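Local structure of extracellular ligand-binding receptor (Rhodopseudomonas palustris, 3UKJ) at residues P95-A100 with W111-P116. The protein probably serves as the periplasmic solute-binding component of a transporter, capturing lignin-derived aromatic acids such as p-coumaric acid and its relatives. Sequence-based numbering, arbitrary orientation.
Sequences PHIALA and WSVVMP. With ENO (3-(4-hydroxy-phenyl)pyruvic acid), chain B.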
ATOM      1  N   PRO A  95       7.845 -12.697 -12.330  1.00 12.05           N
ATOM      2  CA  PRO A  95       7.018 -11.497 -12.084  1.00 12.35           C
ATOM      3  C   PRO A  95       6.527 -11.456 -10.632  1.00 11.47           C
ATOM      4  O   PRO A  95       6.126 -12.483 -10.065  1.00 12.53           O
ATOM      5  CB  PRO A  95       5.825 -11.681 -13.041  1.00 11.62           C
ATOM      6  CG  PRO A  95       6.357 -12.620 -14.166  1.00 12.50           C
ATOM      7  CD  PRO A  95       7.298 -13.553 -13.415  1.00 12.59           C
ATOM      8  N   HIS A  96       6.685 -10.287 -10.019  1.00 10.82           N
ATOM      9  CA  HIS A  96       6.290 -10.047  -8.639  1.00 11.07           C
ATOM     10  C   HIS A  96       5.352  -8.833  -8.553  1.00 10.77           C
ATOM     11  O   HIS A  96       5.658  -7.763  -9.111  1.00 10.79           O
ATOM     12  CB  HIS A  96       7.568  -9.813  -7.808  1.00 10.92           C
ATOM     13  CG  HIS A  96       7.312  -9.223  -6.466  1.00 10.87           C
ATOM     14  ND1 HIS A  96       8.084  -8.217  -5.933  1.00 13.47           N
ATOM     15  CD2 HIS A  96       6.315  -9.452  -5.576  1.00 11.06           C
ATOM     16  CE1 HIS A  96       7.598  -7.871  -4.749  1.00 11.96           C
ATOM     17  NE2 HIS A  96       6.523  -8.610  -4.506  1.00 12.02           N
ATOM     18  N   ILE A  97       4.178  -9.024  -7.953  1.00 10.04           N
ATOM     19  CA  ILE A  97       3.250  -7.901  -7.711  1.00  9.91           C
ATOM     20  C   ILE A  97       3.330  -7.585  -6.232  1.00 10.03           C
ATOM     21  O   ILE A  97       2.995  -8.444  -5.364  1.00 10.11           O
ATOM     22  CB  ILE A  97       1.787  -8.257  -8.126  1.00  9.90           C
ATOM     23  CG1 ILE A  97       1.743  -8.523  -9.634  1.00 10.16           C
ATOM     24  CG2 ILE A  97       0.870  -7.101  -7.787  1.00 10.48           C
ATOM     25  CD1 ILE A  97       0.442  -9.101 -10.184  1.00 12.00           C
ATOM     26  N   ALA A  98       3.957  -6.442  -5.938  1.00 10.44           N
ATOM     27  CA  ALA A  98       4.151  -5.995  -4.573  1.00 10.68           C
ATOM     28  C   ALA A  98       2.850  -5.425  -3.971  1.00 10.00           C
ATOM     29  O   ALA A  98       2.170  -4.625  -4.608  1.00 12.11           O
ATOM     30  CB  ALA A  98       5.264  -4.939  -4.522  1.00 11.04           C
ATOM     31  N   LEU A  99       2.563  -5.772  -2.706  1.00 11.00           N
ATOM     32  CA  LEU A  99       1.368  -5.243  -2.053  1.00 11.51           C
ATOM     33  C   LEU A  99       1.672  -4.143  -1.023  1.00 11.11           C
ATOM     34  O   LEU A  99       0.755  -3.658  -0.312  1.00 12.37           O
ATOM     35  CB  LEU A  99       0.516  -6.376  -1.455  1.00 11.54           C
ATOM     36  CG  LEU A  99       0.096  -7.522  -2.402  1.00 11.12           C
ATOM     37  CD1 LEU A  99      -0.730  -8.530  -1.622  1.00 11.50           C
ATOM     38  CD2 LEU A  99      -0.675  -6.914  -3.625  1.00 13.25           C
ATOM     39  N   ALA A 100       2.949  -3.762  -0.919  1.00 11.91           N
ATOM     40  CA  ALA A 100       3.396  -2.630  -0.062  1.00 11.82           C
ATOM     41  C   ALA A 100       4.346  -1.764  -0.900  1.00 12.82           C
ATOM     42  O   ALA A 100       5.034  -2.290  -1.791  1.00 13.52           O
ATOM     43  CB  ALA A 100       4.146  -3.166   1.215  1.00 12.30           C
ATOM     44  N   TRP A 111      11.601  -7.021 -12.479  1.00 11.43           N
ATOM     45  CA  TRP A 111      10.629  -8.072 -12.232  1.00 11.31           C
ATOM     46  C   TRP A 111       9.449  -7.710 -11.305  1.00 11.52           C
ATOM     47  O   TRP A 111       8.467  -8.466 -11.248  1.00 12.10           O
ATOM     48  CB  TRP A 111      11.336  -9.337 -11.765  1.00 11.91           C
ATOM     49  CG  TRP A 111      12.132  -9.972 -12.882  1.00 12.15           C
ATOM     50  CD1 TRP A 111      13.471  -9.762 -13.186  1.00 12.86           C
ATOM     51  CD2 TRP A 111      11.606 -10.782 -13.947  1.00 12.41           C
ATOM     52  NE1 TRP A 111      13.803 -10.452 -14.325  1.00 13.79           N
ATOM     53  CE2 TRP A 111      12.666 -10.998 -14.872  1.00 12.69           C
ATOM     54  CE3 TRP A 111      10.323 -11.305 -14.241  1.00 11.29           C
ATOM     55  CZ2 TRP A 111      12.541 -11.880 -15.962  1.00 11.41           C
ATOM     56  CZ3 TRP A 111      10.163 -12.105 -15.384  1.00 10.68           C
ATOM     57  CH2 TRP A 111      11.286 -12.413 -16.217  1.00 11.69           C
ATOM     58  N   SER A 112       9.524  -6.555 -10.623  1.00 10.98           N
ATOM     59  CA  SER A 112       8.475  -6.140  -9.663  1.00 11.21           C
ATOM     60  C   SER A 112       7.639  -4.989 -10.205  1.00 11.86           C
ATOM     61  O   SER A 112       8.173  -4.098 -10.880  1.00 12.18           O
ATOM     62  CB  SER A 112       9.116  -5.650  -8.362  1.00 11.89           C
ATOM     63  OG  SER A 112       9.785  -6.696  -7.681  1.00 11.61           O
ATOM     64  N   VAL A 113       6.321  -5.091  -9.998  1.00 11.47           N
ATOM     65  CA  VAL A 113       5.399  -3.935 -10.097  1.00 10.96           C
ATOM     66  C   VAL A 113       4.689  -3.807  -8.775  1.00 10.83           C
ATOM     67  O   VAL A 113       4.778  -4.702  -7.892  1.00 11.36           O
ATOM     68  CB  VAL A 113       4.336  -4.081 -11.231  1.00 11.35           C
ATOM     69  CG1 VAL A 113       4.986  -4.076 -12.627  1.00 12.32           C
ATOM     70  CG2 VAL A 113       3.471  -5.351 -11.031  1.00 11.28           C
ATOM     71  N   VAL A 114       4.159  -2.607  -8.551  1.00 11.23           N
ATOM     72  CA  VAL A 114       3.691  -2.222  -7.218  1.00 11.32           C
ATOM     73  C   VAL A 114       2.226  -1.759  -7.235  1.00 11.26           C
ATOM     74  O   VAL A 114       1.834  -0.898  -8.038  1.00 11.98           O
ATOM     75  CB  VAL A 114       4.624  -1.139  -6.592  1.00 11.44           C
ATOM     76  CG1 VAL A 114       4.266  -0.852  -5.137  1.00 12.93           C
ATOM     77  CG2 VAL A 114       6.081  -1.551  -6.709  1.00 12.50           C
HETATM   78  N   MSE A 115       1.421  -2.381  -6.380  1.00 10.56           N
HETATM   79  CA  MSE A 115      -0.010  -2.012  -6.290  1.00 11.06           C
HETATM   80  C   MSE A 115      -0.240  -0.723  -5.478  1.00 11.30           C
HETATM   81  O   MSE A 115      -0.908   0.188  -5.960  1.00 11.28           O
HETATM   82  CB  MSE A 115      -0.885  -3.184  -5.740  1.00 11.41           C
HETATM   83  CG  MSE A 115      -0.995  -4.481  -6.638  1.00 12.03           C
HETATM   84 SE   MSE A 115      -1.764  -4.011  -8.375  0.75 14.62          SE
HETATM   85  CE  MSE A 115      -0.205  -3.721  -9.321  1.00 13.38           C
ATOM     86  N   PRO A 116       0.350  -0.611  -4.275  1.00 11.36           N
ATOM     87  CA  PRO A 116       0.075   0.654  -3.559  1.00 11.95           C
ATOM     88  C   PRO A 116       0.614   1.870  -4.269  1.00 12.16           C
ATOM     89  O   PRO A 116       1.641   1.797  -4.950  1.00 12.13           O
ATOM     90  CB  PRO A 116       0.813   0.495  -2.234  1.00 13.10           C
ATOM     91  CG  PRO A 116       1.244  -0.845  -2.162  1.00 13.12           C
ATOM     92  CD  PRO A 116       0.964  -1.613  -3.385  1.00 10.61           C
TER
HETATM   93  O4  ENO B 401       4.424  -0.470   3.451  1.00 18.93           O
HETATM   94  C9  ENO B 401       0.987  -0.733   2.794  1.00 15.54           C
HETATM   95  C8  ENO B 401       0.167  -0.420   1.694  1.00 14.56           C
HETATM   96  C7  ENO B 401      -0.019   0.928   1.390  1.00 16.04           C
HETATM   97  C6  ENO B 401       0.576   1.957   2.131  1.00 14.44           C
HETATM   98  C5  ENO B 401       1.461   1.645   3.148  1.00 15.56           C
HETATM   99  C4  ENO B 401       1.618   0.305   3.519  1.00 16.18           C
HETATM  100  O3  ENO B 401      -0.878   1.265   0.392  1.00 21.48           O
HETATM  101  C3  ENO B 401       2.434   0.009   4.760  1.00 17.74           C
HETATM  102  C2  ENO B 401       3.919  -0.234   4.562  1.00 17.88           C
HETATM  103  C1  ENO B 401       4.736  -0.462   5.767  1.00 16.49           C
HETATM  104  O2  ENO B 401       5.901  -0.778   5.581  1.00 14.95           O
HETATM  105  O1  ENO B 401       4.284  -0.304   6.931  1.00 14.91           O
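His96, Ile97 and Ala98 pair in parallel with Ser112, Val113 and Val114 in a beta-alpha-beta crossover unit, with short helix 106-109 in the connection, at the edge of the six-stranded sheet in one lobe of this periplasmic binding protein. Four backbone hydrogen bonds tie the strands. Trp111 O receives His96 N, His96 O receives Val113 N, and Val113 O takes Ala98 N at 2.7 Å. One residue past strand 112-114, Met115 N still reaches Ala98 O (3.0 Å).

On the face turned to helix 79-92, chi1 (165°) lays the His96 imidazole over its own strand, with Ala98 N above one face near the rim, and the turn about chi2 (-137°) brings ND1 to Ser112. There ND1 and Ser112 OG share a 2.9 Å hydrogen bond close to the ring plane. Gly75 O holds NE2 and Ser86 OG meets Ser112 OG, so both ring nitrogens are engaged and the ring's rotation is fixed.

The other face is apolar. Ile97 CG1 runs alongside Val113 CG2, while Ile97 CG2 presses tightly on CG of selenomethionine Met115 at 3.4 Å, and the bent Met115 chain curls back so that CE also touches it. Just before both strands, Pro95 CD packs 3.8 Å from Trp111 CZ3.

Beyond the strands the pair opens on the ligand. Pro116 CB meets the phenolic O3 of 3-(4-hydroxy-phenyl)pyruvic acid at 3.2 Å, and Ala100 CB approaches its keto O4 (3.5 Å). These residues offer carbon surface, whereas His286, Arg174 and Ser199 hydrogen-bond the ligand; the loops following the two strands thus probably contribute shape more than polar recognition.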